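Local structure of lombricine kinase (Urechis caupo, 3JPZ) at residues A[19-24]-A[73-78]; A[212-217]-A[222-227]; A[286-291]-A[353-358]. The protein catalyses the reversible transfer of a phosphoryl group between ATP and the guanidino compound lombricine, as a member of the phosphagen kinase family. One frame throughout, in Å; residues are numbered along the deposited sequence.

Contact 1. Residues A[19-24]-A[73-78]; sequences CVVGRH and KELFDA
In the small helical N-terminal domain of this phosphagen kinase, the short helix 20-24 meets helix 73-83 through His24 and Ala78. The methyl of Ala78 comes up against the root of the imidazole: its CB lies 3.9 Å from His24 CG and equally far from ND1. Farther out, His24 NE2 stands 3.8 Å from Ala78 O, and that carbonyl oxygen sits over one face of the ring, displaced toward its rim. CG of His24 lies anti to its own carbonyl carbon (chi1 -63°), which carries the imidazole across to helix 73-83. Its polar end is held from the same helix, where Glu82 OE1 is hydrogen-bonded to His24 NE2; this carboxylate also forms a salt bridge with Arg23 through OE2. Deeper in, Val21 CG1 and Leu75 CD1 make a looser apolar contact at 4.4 Å. Helix 44-53 touches both of these side chains, through Ser51 and Ile48 respectively, while Met29 and Leu33 of helix 27-33 pack on Leu75. A buried aliphatic pair beside a partly exposed histidine that is hydrogen-bonded to Glu82 is thus one piece of the small all-helical domain that precedes the catalytic sheet in phosphagen kinases.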
ATOM      1  N   CYS A  19      10.088 -15.868   1.188  1.00 16.22           N
ATOM      2  CA  CYS A  19       8.830 -16.031   1.927  1.00 11.93           C
ATOM      3  C   CYS A  19       8.487 -17.495   2.199  1.00 18.43           C
ATOM      4  O   CYS A  19       8.669 -18.360   1.350  1.00 14.79           O
ATOM      5  CB  CYS A  19       7.674 -15.378   1.170  1.00 14.47           C
ATOM      6  SG  CYS A  19       7.382 -16.081  -0.469  1.00 15.14           S
ATOM      7  N   VAL A  20       7.951 -17.760   3.383  1.00 22.54           N
ATOM      8  CA  VAL A  20       7.505 -19.100   3.742  1.00 25.77           C
ATOM      9  C   VAL A  20       6.450 -19.613   2.767  1.00 11.07           C
ATOM     10  O   VAL A  20       6.471 -20.778   2.365  1.00 15.26           O
ATOM     11  CB  VAL A  20       6.911 -19.112   5.156  1.00 18.43           C
ATOM     12  CG1 VAL A  20       6.368 -20.487   5.492  1.00 19.19           C
ATOM     13  CG2 VAL A  20       7.962 -18.675   6.172  1.00 25.84           C
ATOM     14  N   VAL A  21       5.532 -18.737   2.374  1.00 15.22           N
ATOM     15  CA  VAL A  21       4.417 -19.157   1.531  1.00 18.12           C
ATOM     16  C   VAL A  21       4.937 -19.762   0.239  1.00 15.37           C
ATOM     17  O   VAL A  21       4.412 -20.768  -0.235  1.00 14.01           O
ATOM     18  CB  VAL A  21       3.480 -17.995   1.197  1.00 10.52           C
ATOM     19  CG1 VAL A  21       2.552 -18.363   0.049  1.00 26.36           C
ATOM     20  CG2 VAL A  21       2.680 -17.596   2.424  1.00 10.85           C
ATOM     21  N   GLY A  22       5.984 -19.150  -0.310  1.00 18.45           N
ATOM     22  CA  GLY A  22       6.536 -19.552  -1.591  1.00 19.65           C
ATOM     23  C   GLY A  22       7.202 -20.913  -1.593  1.00 16.33           C
ATOM     24  O   GLY A  22       7.398 -21.507  -2.647  1.00 27.89           O
ATOM     25  N   ARG A  23       7.560 -21.408  -0.415  1.00 16.65           N
ATOM     26  CA  ARG A  23       8.174 -22.725  -0.306  1.00 23.97           C
ATOM     27  C   ARG A  23       7.131 -23.819  -0.148  1.00 29.70           C
ATOM     28  O   ARG A  23       7.458 -25.001  -0.240  1.00 28.42           O
ATOM     29  CB  ARG A  23       9.150 -22.770   0.862  1.00 15.57           C
ATOM     30  CG  ARG A  23      10.504 -22.163   0.535  1.00 29.92           C
ATOM     31  CD  ARG A  23      11.515 -22.466   1.622  1.00 29.77           C
ATOM     32  NE  ARG A  23      11.105 -21.945   2.923  1.00 17.04           N
ATOM     33  CZ  ARG A  23      11.286 -20.689   3.325  1.00 19.52           C
ATOM     34  NH1 ARG A  23      11.867 -19.807   2.524  1.00 21.27           N
ATOM     35  NH2 ARG A  23      10.883 -20.311   4.532  1.00 24.55           N
ATOM     36  N   HIS A  24       5.883 -23.422   0.087  1.00 13.31           N
ATOM     37  CA  HIS A  24       4.789 -24.379   0.258  1.00 15.72           C
ATOM     38  C   HIS A  24       3.709 -24.266  -0.816  1.00 16.40           C
ATOM     39  O   HIS A  24       2.983 -25.225  -1.075  1.00 16.60           O
ATOM     40  CB  HIS A  24       4.162 -24.220   1.643  1.00 12.91           C
ATOM     41  CG  HIS A  24       5.107 -24.518   2.766  1.00 17.82           C
ATOM     42  ND1 HIS A  24       5.492 -25.801   3.094  1.00 20.00           N
ATOM     43  CD2 HIS A  24       5.750 -23.700   3.632  1.00 25.29           C
ATOM     44  CE1 HIS A  24       6.330 -25.762   4.113  1.00 20.39           C
ATOM     45  NE2 HIS A  24       6.501 -24.499   4.461  1.00 24.31           N
ATOM     46  N   LYS A  73      -7.258 -23.912   3.940  1.00 24.25           N
ATOM     47  CA  LYS A  73      -6.711 -24.701   5.035  1.00 13.90           C
ATOM     48  C   LYS A  73      -5.345 -25.292   4.726  1.00 22.02           C
ATOM     49  O   LYS A  73      -4.448 -25.253   5.563  1.00 19.38           O
ATOM     50  CB  LYS A  73      -7.677 -25.825   5.405  1.00 29.11           C
ATOM     51  CG  LYS A  73      -7.263 -26.614   6.632  1.00 37.12           C
ATOM     52  CD  LYS A  73      -8.388 -27.508   7.114  1.00 34.79           C
ATOM     53  CE  LYS A  73      -8.325 -27.710   8.619  1.00 39.61           C
ATOM     54  NZ  LYS A  73      -6.942 -27.993   9.079  1.00 17.32           N
ATOM     55  N   GLU A  74      -5.180 -25.842   3.532  1.00 22.15           N
ATOM     56  CA  GLU A  74      -3.962 -26.577   3.225  1.00 25.29           C
ATOM     57  C   GLU A  74      -2.765 -25.642   3.095  1.00 22.24           C
ATOM     58  O   GLU A  74      -1.620 -26.063   3.269  1.00 22.16           O
ATOM     59  CB  GLU A  74      -4.134 -27.397   1.949  1.00 28.32           C
ATOM     60  CG  GLU A  74      -3.779 -26.671   0.669  1.00 29.54           C
ATOM     61  CD  GLU A  74      -3.782 -27.604  -0.519  1.00 28.51           C
ATOM     62  OE1 GLU A  74      -3.025 -28.598  -0.498  1.00 31.17           O
ATOM     63  OE2 GLU A  74      -4.555 -27.351  -1.462  1.00 24.69           O
ATOM     64  N   LEU A  75      -3.035 -24.374   2.799  1.00 26.41           N
ATOM     65  CA  LEU A  75      -1.974 -23.384   2.698  1.00 14.09           C
ATOM     66  C   LEU A  75      -1.618 -22.835   4.070  1.00 17.82           C
ATOM     67  O   LEU A  75      -0.441 -22.711   4.423  1.00 20.16           O
ATOM     68  CB  LEU A  75      -2.382 -22.247   1.754  1.00 12.42           C
ATOM     69  CG  LEU A  75      -1.348 -21.136   1.572  1.00 21.91           C
ATOM     70  CD1 LEU A  75       0.050 -21.696   1.304  1.00 16.88           C
ATOM     71  CD2 LEU A  75      -1.780 -20.203   0.455  1.00 25.90           C
ATOM     72  N   PHE A  76      -2.635 -22.493   4.850  1.00 19.38           N
ATOM     73  CA  PHE A  76      -2.392 -22.029   6.199  1.00 22.30           C
ATOM     74  C   PHE A  76      -1.747 -23.126   7.017  1.00 12.67           C
ATOM     75  O   PHE A  76      -0.836 -22.866   7.783  1.00 17.79           O
ATOM     76  CB  PHE A  76      -3.682 -21.549   6.856  1.00 15.07           C
ATOM     77  CG  PHE A  76      -4.101 -20.194   6.398  1.00 12.64           C
ATOM     78  CD1 PHE A  76      -3.758 -19.066   7.125  1.00 11.07           C
ATOM     79  CD2 PHE A  76      -4.795 -20.038   5.218  1.00 13.80           C
ATOM     80  CE1 PHE A  76      -4.130 -17.827   6.698  1.00 16.02           C
ATOM     81  CE2 PHE A  76      -5.159 -18.790   4.783  1.00 18.63           C
ATOM     82  CZ  PHE A  76      -4.829 -17.686   5.517  1.00 14.01           C
ATOM     83  N   ASP A  77      -2.189 -24.360   6.832  1.00 16.85           N
ATOM     84  CA  ASP A  77      -1.675 -25.441   7.661  1.00 20.47           C
ATOM     85  C   ASP A  77      -0.187 -25.659   7.397  1.00 17.76           C
ATOM     86  O   ASP A  77       0.587 -25.885   8.320  1.00 12.87           O
ATOM     87  CB  ASP A  77      -2.473 -26.719   7.445  1.00 24.87           C
ATOM     88  CG  ASP A  77      -3.757 -26.742   8.250  1.00 26.78           C
ATOM     89  OD1 ASP A  77      -4.148 -25.682   8.781  1.00 23.22           O
ATOM     90  OD2 ASP A  77      -4.368 -27.823   8.361  1.00 23.03           O
ATOM     91  N   ALA A  78       0.224 -25.568   6.141  1.00 24.94           N
ATOM     92  CA  ALA A  78       1.627 -25.783   5.818  1.00 23.46           C
ATOM     93  C   ALA A  78       2.478 -24.655   6.391  1.00 12.23           C
ATOM     94  O   ALA A  78       3.567 -24.882   6.922  1.00 20.06           O
ATOM     95  CB  ALA A  78       1.817 -25.882   4.320  1.00 20.92           C
TER

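Contact 2. Residues A[212-217]-A[222-227]; sequences FLIWIN and MRVISM
Strands 212-216 and 222-229 form an antiparallel beta hairpin in which Leu213 faces Ile225 and Trp215 faces Arg223 as hydrogen-bonded pairs. Each pair is joined by two reciprocal N-H...O bonds, the shortest from Leu213 N to Ile225 O at 2.7 Å. All four are close to straight, with N-H...O angles of at least 163°. CA-H...O contacts supplement them, among them Ile214 CA to Arg223 O.

Apolar contacts divide between the two faces of the sheet. On the face of Phe212, Ile214 and Val224, the tip of Ile214 presses on valine, its CD1 only 3.4 Å from Val224 CG2, a tight pair of methyls. The Phe212 ring reaches diagonally to the same valine with CZ, while Ser226 CB abuts the rim of the ring, level with it. On the face of Leu213, that residue and Ile225 run side by side, CD2 to CD1 3.6 Å, and Met227 CE closes on the same leucine methyl at 4.0 Å.

Trp215 and Arg223 also run alongside each other, CB to CB 4.0 Å, the indole and guanidinium planes turned 38° apart. A chi1 of 158° swings Arg223 CG opposite the backbone N and past Trp215 CE3, before the chain bends at chi2 and chi3. Asp220 forms a salt bridge with Arg223 NH1, and Phe179 O accepts a bond from Trp215 NE1. Arg223 is seen to bind ADP in a crystal structure of this protein, although this chain carries none. Backbone pairing fixes the root of this arginine, the indole probably limits its course, and its positive charge would suit phosphate.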
ATOM      1  N   PHE A 212      -4.300  -1.166  31.680  1.00 16.48           N
ATOM      2  CA  PHE A 212      -5.025  -1.972  30.711  1.00 19.07           C
ATOM      3  C   PHE A 212      -5.293  -1.114  29.491  1.00 20.14           C
ATOM      4  O   PHE A 212      -5.984  -0.100  29.569  1.00 30.99           O
ATOM      5  CB  PHE A 212      -6.337  -2.484  31.307  1.00 21.45           C
ATOM      6  CG  PHE A 212      -6.860  -3.722  30.640  1.00 30.11           C
ATOM      7  CD1 PHE A 212      -6.109  -4.886  30.622  1.00 15.26           C
ATOM      8  CD2 PHE A 212      -8.107  -3.725  30.036  1.00 36.54           C
ATOM      9  CE1 PHE A 212      -6.591  -6.023  30.014  1.00 25.16           C
ATOM     10  CE2 PHE A 212      -8.593  -4.859  29.426  1.00 35.37           C
ATOM     11  CZ  PHE A 212      -7.837  -6.009  29.412  1.00 31.22           C
ATOM     12  N   LEU A 213      -4.739  -1.535  28.363  1.00 19.64           N
ATOM     13  CA  LEU A 213      -4.719  -0.732  27.150  1.00 20.14           C
ATOM     14  C   LEU A 213      -5.342  -1.517  26.006  1.00 23.44           C
ATOM     15  O   LEU A 213      -5.085  -2.695  25.837  1.00 17.77           O
ATOM     16  CB  LEU A 213      -3.282  -0.346  26.809  1.00 19.45           C
ATOM     17  CG  LEU A 213      -3.030   0.193  25.399  1.00 17.19           C
ATOM     18  CD1 LEU A 213      -3.632   1.590  25.221  1.00 14.53           C
ATOM     19  CD2 LEU A 213      -1.528   0.198  25.137  1.00 24.60           C
ATOM     20  N   ILE A 214      -6.160  -0.848  25.214  1.00 15.30           N
ATOM     21  CA  ILE A 214      -6.902  -1.500  24.156  1.00 15.17           C
ATOM     22  C   ILE A 214      -6.662  -0.724  22.873  1.00 14.51           C
ATOM     23  O   ILE A 214      -6.903   0.474  22.828  1.00 29.79           O
ATOM     24  CB  ILE A 214      -8.409  -1.508  24.484  1.00 21.11           C
ATOM     25  CG1 ILE A 214      -8.677  -2.325  25.754  1.00 31.65           C
ATOM     26  CG2 ILE A 214      -9.235  -2.020  23.307  1.00 31.43           C
ATOM     27  CD1 ILE A 214      -8.395  -3.805  25.621  1.00 32.24           C
ATOM     28  N   TRP A 215      -6.147  -1.386  21.845  1.00 14.53           N
ATOM     29  CA  TRP A 215      -6.069  -0.783  20.512  1.00 13.69           C
ATOM     30  C   TRP A 215      -7.103  -1.435  19.622  1.00 13.80           C
ATOM     31  O   TRP A 215      -7.168  -2.656  19.528  1.00 13.80           O
ATOM     32  CB  TRP A 215      -4.721  -0.999  19.849  1.00 12.97           C
ATOM     33  CG  TRP A 215      -3.591  -0.247  20.422  1.00 13.90           C
ATOM     34  CD1 TRP A 215      -3.642   0.743  21.347  1.00 14.27           C
ATOM     35  CD2 TRP A 215      -2.219  -0.403  20.065  1.00 12.58           C
ATOM     36  NE1 TRP A 215      -2.374   1.207  21.606  1.00 14.23           N
ATOM     37  CE2 TRP A 215      -1.483   0.520  20.826  1.00 13.33           C
ATOM     38  CE3 TRP A 215      -1.538  -1.235  19.167  1.00 12.65           C
ATOM     39  CZ2 TRP A 215      -0.091   0.631  20.727  1.00 12.94           C
ATOM     40  CZ3 TRP A 215      -0.154  -1.124  19.074  1.00 17.15           C
ATOM     41  CH2 TRP A 215       0.549  -0.195  19.847  1.00 11.69           C
ATOM     42  N   ILE A 216      -7.889  -0.621  18.946  1.00 14.52           N
ATOM     43  CA  ILE A 216      -8.881  -1.134  18.023  1.00 17.86           C
ATOM     44  C   ILE A 216      -8.443  -0.878  16.586  1.00 20.03           C
ATOM     45  O   ILE A 216      -8.089   0.240  16.213  1.00 20.00           O
ATOM     46  CB  ILE A 216     -10.264  -0.510  18.288  1.00 15.17           C
ATOM     47  CG1 ILE A 216     -10.724  -0.851  19.706  1.00 23.50           C
ATOM     48  CG2 ILE A 216     -11.288  -1.003  17.265  1.00 20.14           C
ATOM     49  CD1 ILE A 216     -12.074  -0.299  20.060  1.00 25.59           C
ATOM     50  N   ASN A 217      -8.436  -1.946  15.799  1.00 16.48           N
ATOM     51  CA  ASN A 217      -8.303  -1.857  14.358  1.00 13.71           C
ATOM     52  C   ASN A 217      -6.945  -1.319  13.918  1.00 13.02           C
ATOM     53  O   ASN A 217      -6.828  -0.691  12.872  1.00 18.38           O
ATOM     54  CB  ASN A 217      -9.477  -1.059  13.766  1.00 13.64           C
ATOM     55  CG  ASN A 217     -10.768  -1.880  13.725  1.00 19.70           C
ATOM     56  OD1 ASN A 217     -10.733  -3.090  13.518  1.00 23.25           O
ATOM     57  ND2 ASN A 217     -11.901  -1.231  13.935  1.00 14.92           N
ATOM     58  N   MET A 222      -8.881  -6.175  18.043  1.00 14.29           N
ATOM     59  CA  MET A 222      -8.642  -5.739  19.404  1.00 13.93           C
ATOM     60  C   MET A 222      -7.310  -6.262  19.911  1.00 16.18           C
ATOM     61  O   MET A 222      -7.113  -7.463  20.025  1.00 13.95           O
ATOM     62  CB  MET A 222      -9.749  -6.243  20.321  1.00 14.89           C
ATOM     63  CG  MET A 222      -9.674  -5.694  21.724  1.00 28.04           C
ATOM     64  SD  MET A 222     -11.099  -6.178  22.701  1.00 24.16           S
ATOM     65  CE  MET A 222     -10.817  -7.948  22.815  1.00 15.66           C
ATOM     66  N   ARG A 223      -6.408  -5.344  20.217  1.00 13.06           N
ATOM     67  CA  ARG A 223      -5.125  -5.685  20.807  1.00 14.48           C
ATOM     68  C   ARG A 223      -5.202  -5.316  22.269  1.00 14.99           C
ATOM     69  O   ARG A 223      -5.334  -4.146  22.610  1.00 18.70           O
ATOM     70  CB  ARG A 223      -4.000  -4.915  20.127  1.00 12.14           C
ATOM     71  CG  ARG A 223      -2.735  -4.771  20.974  1.00 29.02           C
ATOM     72  CD  ARG A 223      -1.813  -5.969  20.850  1.00 41.81           C
ATOM     73  NE  ARG A 223      -0.743  -5.731  19.884  1.00 44.54           N
ATOM     74  CZ  ARG A 223      -0.818  -6.003  18.585  1.00 40.28           C
ATOM     75  NH1 ARG A 223      -1.918  -6.531  18.071  1.00 51.43           N
ATOM     76  NH2 ARG A 223       0.216  -5.745  17.797  1.00 42.93           N
ATOM     77  N   VAL A 224      -5.137  -6.315  23.135  1.00 18.41           N
ATOM     78  CA  VAL A 224      -5.287  -6.089  24.566  1.00 17.75           C
ATOM     79  C   VAL A 224      -3.934  -6.152  25.251  1.00 23.74           C
ATOM     80  O   VAL A 224      -3.207  -7.128  25.115  1.00 13.55           O
ATOM     81  CB  VAL A 224      -6.219  -7.133  25.180  1.00 13.85           C
ATOM     82  CG1 VAL A 224      -6.213  -7.034  26.687  1.00 14.23           C
ATOM     83  CG2 VAL A 224      -7.634  -6.970  24.621  1.00 23.94           C
ATOM     84  N   ILE A 225      -3.584  -5.097  25.976  1.00 20.17           N
ATOM     85  CA  ILE A 225      -2.337  -5.102  26.719  1.00 17.71           C
ATOM     86  C   ILE A 225      -2.588  -4.792  28.180  1.00 13.18           C
ATOM     87  O   ILE A 225      -3.167  -3.768  28.505  1.00 21.49           O
ATOM     88  CB  ILE A 225      -1.339  -4.086  26.149  1.00 12.60           C
ATOM     89  CG1 ILE A 225      -1.091  -4.375  24.659  1.00 12.18           C
ATOM     90  CG2 ILE A 225      -0.028  -4.162  26.916  1.00 17.54           C
ATOM     91  CD1 ILE A 225      -1.067  -3.154  23.805  1.00 21.13           C
ATOM     92  N   SER A 226      -2.163  -5.698  29.054  1.00 13.04           N
ATOM     93  CA  SER A 226      -2.100  -5.420  30.473  1.00 13.52           C
ATOM     94  C   SER A 226      -0.654  -5.147  30.872  1.00 15.41           C
ATOM     95  O   SER A 226       0.259  -5.817  30.391  1.00 13.86           O
ATOM     96  CB  SER A 226      -2.650  -6.598  31.272  1.00 14.78           C
ATOM     97  OG  SER A 226      -2.507  -6.365  32.653  1.00 13.82           O
ATOM     98  N   MET A 227      -0.453  -4.165  31.752  1.00 16.30           N
ATOM     99  CA  MET A 227       0.889  -3.715  32.103  1.00 13.04           C
ATOM    100  C   MET A 227       0.952  -3.021  33.467  1.00 17.54           C
ATOM    101  O   MET A 227      -0.039  -2.440  33.940  1.00 15.82           O
ATOM    102  CB  MET A 227       1.386  -2.745  31.035  1.00 13.01           C
ATOM    103  CG  MET A 227       0.555  -1.473  30.950  1.00 40.43           C
ATOM    104  SD  MET A 227       1.053  -0.378  29.613  1.00 54.03           S
ATOM    105  CE  MET A 227       0.517  -1.325  28.188  1.00 19.44           C
TER

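Contact 3. Residues A[286-291]-A[353-358]; sequences LHQLSK and ALEAGK
Gln288 and Leu354 make the closest approach between the loop after strand 279-285 and the C-terminal end of helix 333-355, with Gln288 CB 3.5 Å from Leu354 CB. The glutamine meets the leucine with the base of its side chain, its CG being 4.1 Å from the same Leu354 CB. A chi1 of -63° sets Leu354 CG beside its backbone N, and the CD1 branch extends over the backbone of the loop, where it lies 3.6 Å from Leu289 CA and 3.7 Å from Leu289 N. The same methyl touches Leu289 CD1 at 3.8 Å, the two leucine side chains crossing at about a right angle. At the margin, Gln288 CG and Glu355 CG stand 4.3 Å apart.

One shell out, Ile360 packs on both leucines, and Phe295 and Ile298 of helix 295-301 cover Leu289. Glu351, one turn before Glu355 on the helix, accepts the backbone N-H groups of Gln288 and Leu289 with its two carboxylate oxygens. Within the loop, Ser290 OG donates to Leu286 O at 2.6 Å, a bond that closes the turn containing Leu289. Glu355 OE1 is hydrogen-bonded to Tyr112 OH.

The helix itself ends in a Schellman motif: Gly357, with positive phi, donates to Leu354 O, and Lys358 N bonds back to Ala353 O. Across the two segments the side chains meet through carbon atoms, those of Gln288, Leu289, Leu354 and Glu355. Polar ties around this aliphatic contact include the Glu351 carboxylate, which couples two successive loop amides to the last turns of the helix.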
ATOM      1  N   LEU A 286      20.111  -6.430  33.247  1.00 15.10           N
ATOM      2  CA  LEU A 286      21.084  -7.505  33.262  1.00 16.16           C
ATOM      3  C   LEU A 286      22.473  -6.961  32.965  1.00 11.48           C
ATOM      4  O   LEU A 286      23.037  -7.221  31.909  1.00 12.70           O
ATOM      5  CB  LEU A 286      20.716  -8.541  32.201  1.00 11.19           C
ATOM      6  CG  LEU A 286      19.325  -9.162  32.330  1.00 11.21           C
ATOM      7  CD1 LEU A 286      18.998  -9.988  31.096  1.00 19.05           C
ATOM      8  CD2 LEU A 286      19.242 -10.006  33.591  1.00 15.00           C
ATOM      9  N   HIS A 287      23.025  -6.207  33.899  1.00 14.46           N
ATOM     10  CA  HIS A 287      24.326  -5.588  33.685  1.00 19.95           C
ATOM     11  C   HIS A 287      25.375  -6.622  33.300  1.00 12.01           C
ATOM     12  O   HIS A 287      26.021  -6.510  32.267  1.00 19.49           O
ATOM     13  CB  HIS A 287      24.769  -4.829  34.938  1.00 18.58           C
ATOM     14  CG  HIS A 287      23.913  -3.642  35.258  1.00 14.84           C
ATOM     15  ND1 HIS A 287      23.748  -2.586  34.387  1.00 18.45           N
ATOM     16  CD2 HIS A 287      23.187  -3.335  36.360  1.00 11.42           C
ATOM     17  CE1 HIS A 287      22.950  -1.686  34.934  1.00 11.83           C
ATOM     18  NE2 HIS A 287      22.600  -2.115  36.133  1.00 11.51           N
ATOM     19  N   GLN A 288      25.516  -7.646  34.123  1.00 14.09           N
ATOM     20  CA  GLN A 288      26.612  -8.594  33.992  1.00 29.22           C
ATOM     21  C   GLN A 288      26.321  -9.649  32.947  1.00 19.36           C
ATOM     22  O   GLN A 288      27.195 -10.028  32.172  1.00 12.16           O
ATOM     23  CB  GLN A 288      26.875  -9.264  35.340  1.00 28.48           C
ATOM     24  CG  GLN A 288      27.353  -8.299  36.397  1.00 26.12           C
ATOM     25  CD  GLN A 288      28.449  -7.403  35.873  1.00 28.78           C
ATOM     26  OE1 GLN A 288      29.502  -7.880  35.448  1.00 37.25           O
ATOM     27  NE2 GLN A 288      28.205  -6.095  35.878  1.00 43.42           N
ATOM     28  N   LEU A 289      25.080 -10.110  32.915  1.00 11.52           N
ATOM     29  CA  LEU A 289      24.736 -11.294  32.132  1.00 12.07           C
ATOM     30  C   LEU A 289      24.778 -10.987  30.640  1.00 11.84           C
ATOM     31  O   LEU A 289      25.099 -11.849  29.824  1.00 12.64           O
ATOM     32  CB  LEU A 289      23.357 -11.813  32.535  1.00 16.25           C
ATOM     33  CG  LEU A 289      22.971 -13.153  31.913  1.00 10.90           C
ATOM     34  CD1 LEU A 289      23.999 -14.217  32.281  1.00 13.05           C
ATOM     35  CD2 LEU A 289      21.579 -13.569  32.344  1.00 18.25           C
ATOM     36  N   SER A 290      24.461  -9.746  30.296  1.00 21.38           N
ATOM     37  CA  SER A 290      24.463  -9.310  28.911  1.00 24.34           C
ATOM     38  C   SER A 290      25.884  -9.193  28.364  1.00 26.05           C
ATOM     39  O   SER A 290      26.086  -9.119  27.153  1.00 26.70           O
ATOM     40  CB  SER A 290      23.770  -7.963  28.785  1.00 30.93           C
ATOM     41  OG  SER A 290      24.371  -7.007  29.634  1.00 23.32           O
ATOM     42  N   LYS A 291      26.862  -9.157  29.260  1.00 21.64           N
ATOM     43  CA  LYS A 291      28.260  -9.162  28.850  1.00 14.41           C
ATOM     44  C   LYS A 291      28.791 -10.589  28.819  1.00 20.63           C
ATOM     45  O   LYS A 291      29.918 -10.832  28.383  1.00 15.96           O
ATOM     46  CB  LYS A 291      29.108  -8.323  29.804  1.00 25.46           C
ATOM     47  CG  LYS A 291      28.543  -6.950  30.109  1.00 24.21           C
ATOM     48  CD  LYS A 291      29.461  -6.169  31.052  1.00 31.17           C
ATOM     49  CE  LYS A 291      28.721  -5.054  31.791  1.00 41.48           C
ATOM     50  NZ  LYS A 291      27.784  -4.283  30.921  1.00 38.93           N
ATOM     51  N   ALA A 353      24.528 -14.163  40.541  1.00 17.40           N
ATOM     52  CA  ALA A 353      25.727 -14.985  40.588  1.00 13.43           C
ATOM     53  C   ALA A 353      26.946 -14.214  40.101  1.00 13.36           C
ATOM     54  O   ALA A 353      27.996 -14.250  40.735  1.00 16.06           O
ATOM     55  CB  ALA A 353      25.536 -16.235  39.755  1.00 13.92           C
ATOM     56  N   LEU A 354      26.799 -13.532  38.966  1.00 15.66           N
ATOM     57  CA  LEU A 354      27.884 -12.763  38.366  1.00 24.03           C
ATOM     58  C   LEU A 354      28.202 -11.517  39.182  1.00 23.28           C
ATOM     59  O   LEU A 354      29.352 -11.092  39.252  1.00 24.88           O
ATOM     60  CB  LEU A 354      27.513 -12.347  36.941  1.00 15.34           C
ATOM     61  CG  LEU A 354      27.300 -13.484  35.942  1.00 19.81           C
ATOM     62  CD1 LEU A 354      26.637 -12.970  34.674  1.00 20.04           C
ATOM     63  CD2 LEU A 354      28.628 -14.163  35.623  1.00 26.53           C
ATOM     64  N   GLU A 355      27.171 -10.923  39.775  1.00 15.63           N
ATOM     65  CA  GLU A 355      27.347  -9.769  40.648  1.00 21.49           C
ATOM     66  C   GLU A 355      28.229 -10.153  41.827  1.00 25.14           C
ATOM     67  O   GLU A 355      28.976  -9.326  42.351  1.00 37.22           O
ATOM     68  CB  GLU A 355      25.995  -9.269  41.165  1.00 13.25           C
ATOM     69  CG  GLU A 355      25.163  -8.532  40.139  1.00 20.20           C
ATOM     70  CD  GLU A 355      23.764  -8.205  40.654  1.00 21.69           C
ATOM     71  OE1 GLU A 355      23.350  -8.798  41.666  1.00 13.81           O
ATOM     72  OE2 GLU A 355      23.081  -7.351  40.059  1.00 24.32           O
ATOM     73  N   ALA A 356      28.137 -11.415  42.238  1.00 19.54           N
ATOM     74  CA  ALA A 356      28.920 -11.918  43.359  1.00 28.84           C
ATOM     75  C   ALA A 356      30.287 -12.416  42.902  1.00 28.17           C
ATOM     76  O   ALA A 356      31.098 -12.844  43.715  1.00 31.44           O
ATOM     77  CB  ALA A 356      28.168 -13.026  44.066  1.00 25.37           C
ATOM     78  N   GLY A 357      30.532 -12.364  41.596  1.00 33.22           N
ATOM     79  CA  GLY A 357      31.802 -12.784  41.033  1.00 31.50           C
ATOM     80  C   GLY A 357      31.904 -14.287  40.856  1.00 24.66           C
ATOM     81  O   GLY A 357      32.998 -14.845  40.885  1.00 30.91           O
ATOM     82  N   LYS A 358      30.765 -14.942  40.652  1.00 20.81           N
ATOM     83  CA  LYS A 358      30.722 -16.401  40.561  1.00 14.33           C
ATOM     84  C   LYS A 358      30.533 -16.878  39.120  1.00 14.39           C
ATOM     85  O   LYS A 358      30.152 -16.106  38.245  1.00 18.33           O
ATOM     86  CB  LYS A 358      29.589 -16.957  41.429  1.00 39.88           C
ATOM     87  CG  LYS A 358      29.797 -16.797  42.930  1.00 54.61           C
ATOM     88  CD  LYS A 358      28.619 -17.372  43.712  1.00 63.38           C
ATOM     89  CE  LYS A 358      28.817 -17.247  45.217  1.00 69.23           C
ATOM     90  NZ  LYS A 358      27.624 -17.720  45.978  1.00 75.92           N
TER

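The contacts come one after another in sequence. Contact 1 belongs to the helical N-terminal domain, and its centre lies about 29 Å from that of contact 2, on the opposite side of the chain's centre. Contact 2 sits inside the eight-stranded antiparallel sheet, its hairpin flanked by strands 203-207 and 113-122. Contact 3, its centre about 35 Å from that of contact 2 and about 43 Å from that of contact 1, starts just beyond strand 279-285 of that same sheet and ties its following loop to helix 333-355. The N-terminal helices and the catalytic sheet thus belong to different family regions, and of the three contacts only contact 2 carries a residue of the nucleotide site.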